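Local coordinates for protein tapirin (Caldicellulosiruptor hydrothermalis, PDB 6N2C) that probably binds cellulose through its C-terminal beta-helix domain, helping an extremely thermophilic bacterium adhere to plant biomass, and carries a zinc ion, at residues Ser428-Arg431 with Asn432-Val435; Arg554-Gln557 with Pro558-Asp561. All blocks are in the same frame, centred on the assembly; numbering follows the deposited sequence. Where two conformers were deposited one is given.

Overall arrangement
Contacts 1 and 2 lie on opposite sides of the centre of a long parallel beta-helix, their nearest atoms about 60 Å apart, and share no strand or helix. Contact 1 is the turn that leads into strand 434-436, which lies beside strand 416-419 at one edge of the parallel strands; contact 2 is the start of helix 557-565, packed against strands 483-488 and 513-518 toward the zinc-bearing end. Both are partly buried. In each, apolar side chains face the body of the fold while polar ones line the outer side, but the polar chemistry differs: waters join backbone and side-chain groups across the turn of contact 1, whereas in contact 2 arginine, glutamine and aspartate bond to one another directly.

Contact 1: Ser428-Arg431 with Asn432-Val435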
ATOM      1  N   SER A 428     -13.612  20.380  37.412  1.00 23.11           N
ATOM      2  CA  SER A 428     -13.414  21.803  37.512  1.00 22.14           C
ATOM      3  C   SER A 428     -12.069  22.260  36.958  1.00 22.61           C
ATOM      4  O   SER A 428     -11.961  23.402  36.501  1.00 26.33           O
ATOM      5  CB  SER A 428     -13.565  22.263  38.987  1.00 28.43           C
ATOM      6  OG  SER A 428     -12.600  21.575  39.792  1.00 31.14           O
ATOM      7  N   GLY A 429     -11.052  21.451  37.077  1.00 26.10           N
ATOM      8  CA  GLY A 429      -9.702  21.832  36.609  1.00 28.35           C
ATOM      9  C   GLY A 429      -9.497  21.906  35.088  1.00 29.51           C
ATOM     10  O   GLY A 429      -8.522  22.476  34.631  1.00 26.17           O
ATOM     11  N   ILE A 430     -10.452  21.394  34.320  1.00 25.79           N
ATOM     12  CA  ILE A 430     -10.437  21.615  32.828  1.00 25.76           C
ATOM     13  C   ILE A 430     -11.632  22.337  32.286  1.00 25.16           C
ATOM     14  O   ILE A 430     -11.732  22.558  31.084  1.00 21.97           O
ATOM     15  CB  ILE A 430     -10.203  20.333  32.037  1.00 25.58           C
ATOM     16  CG1 ILE A 430     -11.259  19.282  32.354  1.00 24.72           C
ATOM     17  CG2 ILE A 430      -8.793  19.847  32.317  1.00 27.49           C
ATOM     18  CD1 ILE A 430     -11.248  18.167  31.362  1.00 25.57           C
ATOM     19  N   ARG A 431     -12.502  22.837  33.170  1.00 22.76           N
ATOM     20  CA  ARG A 431     -13.697  23.505  32.706  1.00 25.44           C
ATOM     21  C   ARG A 431     -13.368  24.693  31.867  1.00 23.84           C
ATOM     22  O   ARG A 431     -14.063  24.968  30.860  1.00 23.33           O
ATOM     23  CB  ARG A 431     -14.648  23.830  33.887  1.00 27.92           C
ATOM     24  CG  ARG A 431     -15.841  24.676  33.477  1.00 30.93           C
ATOM     25  CD  ARG A 431     -16.858  23.916  32.617  1.00 35.17           C
ATOM     26  NE  ARG A 431     -17.918  24.813  32.148  1.00 33.73           N
ATOM     27  CZ  ARG A 431     -17.780  25.775  31.203  1.00 35.46           C
ATOM     28  NH1 ARG A 431     -16.618  26.030  30.541  1.00 32.44           N
ATOM     29  NH2 ARG A 431     -18.839  26.548  30.921  1.00 36.02           N
ATOM     30  N   ASN A 432     -12.264  25.346  32.242  0.53 22.90           N
ATOM     31  CA  ASN A 432     -11.751  26.553  31.586  0.53 25.19           C
ATOM     32  C   ASN A 432     -11.547  26.397  30.085  0.53 21.53           C
ATOM     33  O   ASN A 432     -11.743  27.344  29.338  0.53 19.11           O
ATOM     34  CB  ASN A 432     -10.429  27.091  32.220  0.53 26.06           C
ATOM     35  CG  ASN A 432      -9.197  26.212  31.979  0.53 26.97           C
ATOM     36  OD1 ASN A 432      -9.161  25.014  32.310  0.53 25.85           O
ATOM     37  ND2 ASN A 432      -8.122  26.838  31.461  0.53 30.32           N
ATOM     38  N   LEU A 433     -11.198  25.195  29.688  1.00 23.12           N
ATOM     39  CA  LEU A 433     -10.749  24.914  28.316  1.00 23.61           C
ATOM     40  C   LEU A 433     -11.909  25.099  27.334  1.00 22.53           C
ATOM     41  O   LEU A 433     -11.664  25.326  26.129  1.00 24.09           O
ATOM     42  CB  LEU A 433     -10.262  23.509  28.222  1.00 22.81           C
ATOM     43  CG  LEU A 433      -9.021  23.120  29.046  1.00 24.55           C
ATOM     44  CD1 LEU A 433      -8.644  21.684  28.813  1.00 24.57           C
ATOM     45  CD2 LEU A 433      -7.873  24.122  28.832  1.00 26.57           C
ATOM     46  N   PHE A 434     -13.135  24.900  27.799  1.00 24.18           N
ATOM     47  CA  PHE A 434     -14.258  24.808  26.904  1.00 23.10           C
ATOM     48  C   PHE A 434     -14.887  26.171  26.612  1.00 24.92           C
ATOM     49  O   PHE A 434     -15.164  26.955  27.529  1.00 25.23           O
ATOM     50  CB  PHE A 434     -15.312  23.866  27.494  1.00 26.04           C
ATOM     51  CG  PHE A 434     -14.877  22.432  27.651  1.00 23.97           C
ATOM     52  CD1 PHE A 434     -14.033  22.033  28.702  1.00 21.80           C
ATOM     53  CD2 PHE A 434     -15.384  21.438  26.796  1.00 23.21           C
ATOM     54  CE1 PHE A 434     -13.641  20.748  28.840  1.00 21.67           C
ATOM     55  CE2 PHE A 434     -15.045  20.140  26.977  1.00 22.23           C
ATOM     56  CZ  PHE A 434     -14.172  19.763  28.005  1.00 24.09           C
ATOM     57  N   VAL A 435     -15.215  26.421  25.341  1.00 20.84           N
ATOM     58  CA  VAL A 435     -15.868  27.645  24.876  1.00 21.25           C
ATOM     59  C   VAL A 435     -17.083  27.293  23.991  1.00 22.92           C
ATOM     60  O   VAL A 435     -16.927  26.436  23.076  1.00 23.20           O
ATOM     61  CB  VAL A 435     -14.905  28.435  24.058  1.00 25.43           C
ATOM     62  CG1 VAL A 435     -15.633  29.657  23.461  1.00 30.99           C
ATOM     63  CG2 VAL A 435     -13.718  28.865  24.900  1.00 27.86           C
TER
HETATM   64  O   HOH W   1     -10.793  25.164  34.652  0.88 27.62           O
HETATM   65  O   HOH W   2      -7.034  23.323  32.329  1.00 38.36           O
HETATM   66  O   HOH W   3     -17.578  28.692  29.175  1.00 36.73           O
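Ile-430 and Leu-433 meet on the inner side of a tight turn, where Leu-433 CD1 lies 3.8 Å from Ile-430 CB. Ile-430 places CG1 between its own backbone N and carbonyl carbon (chi1 58°), and its CD1 comes 4.3 Å from Phe-434 CE1. The phenyl ring turns its edge to the turn: Ile-430 O lies in the ring plane, 3.4 Å from Phe-434 CD1. Two backbone bonds, Leu-433 N to Ile-430 O (3.0 Å) and Phe-434 N to Arg-431 O, make two overlapping type I-like beta turns leading into strand 434-436.

Outside, in the conformer given, Asn-432 CG also lies between backbone N and carbonyl carbon (chi1 70°), bringing OD1 to two waters. One, 2.9 Å from Asn-432 OD1, also donates to Ser-428 O and accepts from Asn-432 N; the other donates to both OD1 and Gly-429 O, joining two acceptors. Asparagine suits this place because it offers a carbonyl oxygen close to the backbone. Arg-431 NH1 approaches Phe-434 CB at 4.0 Å, and its NH2 donates to a third water. Ile-411 and Val-413 meet the apolar side; Ile-417 makes backbone hydrogen bonds with Leu-433 and Val-435. Hydrocarbon thus faces the beta-helix end, while water bridges the turn's polar groups.

Contact 2: Arg554-Gln557 with Pro558-Asp561; sequences RMPQ and PLID
Gln-557 runs CG out opposite its backbone N (chi1 -169°), then bends at chi2 (63°), which brings its amide between Arg-554 and Asp-561. Its NE2 donates to Asp-561 OD1 at 2.7 Å, from above the carboxylate plane, while OE1 accepts from Arg-554 NH1 at 3.1 Å, in the guanidinium plane of the conformer given. Using both ends probably fixes which is O and which N; glutamine suits the place because it can donate and accept at once.

Beneath this row of hydrogen bonds, Ile-560 CD1 sits under one face of the same guanidinium, 3.6 Å from Arg-554 CZ, and its CG1 touches Met-555 CB at 3.7 Å. Replacing Ile-560 by an alanine removes CG1, CG2 and CD1 and is likely to open a gap between that face and Met-555 CB. Met-555 SD lies 3.8 Å from Leu-559 CD2, and Phe-515 packs against both residues.

After strand 548-552, Pro-556 is the N-cap of helix 557-565; its O accepts from Ile-560 N at 3.0 Å and, weakly, from Leu-559 N. Proline fits at Pro-558 because a helix's first turn asks no amide hydrogen of it. The helix start therefore joins a buried apolar face to outer arginine and aspartate charges linked through a neutral amide.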
ATOM      1  N   ARG A 554      14.119  -5.194 -19.609  0.55 15.72           N
ATOM      2  CA  ARG A 554      13.244  -4.984 -20.791  0.55 15.34           C
ATOM      3  C   ARG A 554      13.287  -6.133 -21.793  0.55 14.17           C
ATOM      4  O   ARG A 554      14.368  -6.657 -22.157  0.55 15.02           O
ATOM      5  CB  ARG A 554      13.564  -3.623 -21.407  0.55 17.70           C
ATOM      6  CG  ARG A 554      12.625  -3.160 -22.496  0.55 17.78           C
ATOM      7  CD  ARG A 554      12.965  -1.698 -22.883  0.55 20.51           C
ATOM      8  NE  ARG A 554      11.967  -1.153 -23.797  0.55 21.35           N
ATOM      9  CZ  ARG A 554      11.986  -1.207 -25.133  0.55 20.48           C
ATOM     10  NH1 ARG A 554      12.986  -1.757 -25.866  0.55 23.77           N
ATOM     11  NH2 ARG A 554      10.949  -0.671 -25.762  0.55 23.53           N
ATOM     12  N   MET A 555      12.113  -6.537 -22.280  1.00 12.49           N
ATOM     13  CA  MET A 555      12.069  -7.531 -23.305  1.00 12.45           C
ATOM     14  C   MET A 555      12.920  -7.128 -24.536  1.00 12.88           C
ATOM     15  O   MET A 555      12.893  -5.923 -24.913  1.00 14.20           O
ATOM     16  CB  MET A 555      10.590  -7.769 -23.778  1.00 13.36           C
ATOM     17  CG  MET A 555       9.761  -8.590 -22.755  1.00 14.03           C
ATOM     18  SD  MET A 555       8.076  -8.916 -23.419  0.89 14.60           S
ATOM     19  CE  MET A 555       7.293  -7.427 -23.207  1.00 14.43           C
ATOM     20  N   PRO A 556      13.478  -8.125 -25.209  1.00 13.73           N
ATOM     21  CA  PRO A 556      14.278  -7.773 -26.395  1.00 15.69           C
ATOM     22  C   PRO A 556      13.301  -7.160 -27.465  1.00 18.22           C
ATOM     23  O   PRO A 556      12.116  -7.563 -27.591  1.00 14.01           O
ATOM     24  CB  PRO A 556      14.818  -9.096 -26.850  1.00 15.58           C
ATOM     25  CG  PRO A 556      14.804  -9.971 -25.608  1.00 16.09           C
ATOM     26  CD  PRO A 556      13.611  -9.543 -24.867  1.00 14.86           C
ATOM     27  N   GLN A 557      13.852  -6.246 -28.249  1.00 17.07           N
ATOM     28  CA  GLN A 557      13.014  -5.544 -29.200  1.00 17.47           C
ATOM     29  C   GLN A 557      12.302  -6.478 -30.167  1.00 15.59           C
ATOM     30  O   GLN A 557      11.170  -6.173 -30.484  1.00 17.96           O
ATOM     31  CB  GLN A 557      13.810  -4.429 -29.921  1.00 19.44           C
ATOM     32  CG  GLN A 557      12.898  -3.498 -30.729  1.00 17.99           C
ATOM     33  CD  GLN A 557      11.924  -2.753 -29.844  1.00 17.50           C
ATOM     34  OE1 GLN A 557      12.304  -2.120 -28.886  1.00 22.49           O
ATOM     35  NE2 GLN A 557      10.689  -2.769 -30.219  1.00 22.71           N
ATOM     36  N   PRO A 558      12.924  -7.552 -30.641  1.00 16.34           N
ATOM     37  CA  PRO A 558      12.226  -8.437 -31.595  1.00 18.01           C
ATOM     38  C   PRO A 558      11.026  -9.137 -30.918  1.00 17.16           C
ATOM     39  O   PRO A 558       9.985  -9.385 -31.563  1.00 16.19           O
ATOM     40  CB  PRO A 558      13.238  -9.479 -31.971  1.00 18.26           C
ATOM     41  CG  PRO A 558      14.555  -8.968 -31.467  1.00 22.47           C
ATOM     42  CD  PRO A 558      14.372  -7.866 -30.548  1.00 19.64           C
ATOM     43  N   LEU A 559      11.136  -9.302 -29.609  1.00 14.63           N
ATOM     44  CA  LEU A 559       9.977  -9.910 -28.864  1.00 14.36           C
ATOM     45  C   LEU A 559       8.895  -8.868 -28.719  1.00 13.99           C
ATOM     46  O   LEU A 559       7.730  -9.193 -28.922  1.00 15.47           O
ATOM     47  CB  LEU A 559      10.445 -10.535 -27.536  1.00 14.49           C
ATOM     48  CG  LEU A 559       9.362 -11.112 -26.585  1.00 14.10           C
ATOM     49  CD1 LEU A 559       8.777 -12.324 -27.336  1.00 13.96           C
ATOM     50  CD2 LEU A 559      10.039 -11.528 -25.299  1.00 13.36           C
ATOM     51  N   ILE A 560       9.191  -7.611 -28.362  1.00 12.56           N
ATOM     52  CA  ILE A 560       8.237  -6.576 -28.258  1.00 14.15           C
ATOM     53  C   ILE A 560       7.527  -6.374 -29.628  1.00 14.98           C
ATOM     54  O   ILE A 560       6.293  -6.292 -29.753  1.00 15.63           O
ATOM     55  CB  ILE A 560       8.871  -5.270 -27.838  1.00 13.44           C
ATOM     56  CG1 ILE A 560       9.413  -5.356 -26.385  1.00 12.84           C
ATOM     57  CG2 ILE A 560       7.950  -4.077 -27.998  1.00 14.81           C
ATOM     58  CD1 ILE A 560      10.206  -4.212 -25.963  1.00 14.50           C
ATOM     59  N   ASP A 561       8.337  -6.331 -30.688  1.00 15.48           N
ATOM     60  CA  ASP A 561       7.769  -6.140 -32.024  1.00 18.70           C
ATOM     61  C   ASP A 561       6.766  -7.279 -32.357  1.00 17.60           C
ATOM     62  O   ASP A 561       5.699  -7.008 -32.913  1.00 15.58           O
ATOM     63  CB  ASP A 561       8.855  -6.172 -33.095  1.00 17.11           C
ATOM     64  CG  ASP A 561       9.791  -4.952 -33.012  1.00 16.85           C
ATOM     65  OD1 ASP A 561       9.544  -3.959 -32.315  1.00 24.77           O
ATOM     66  OD2 ASP A 561      10.755  -5.091 -33.707  1.00 24.85           O
TER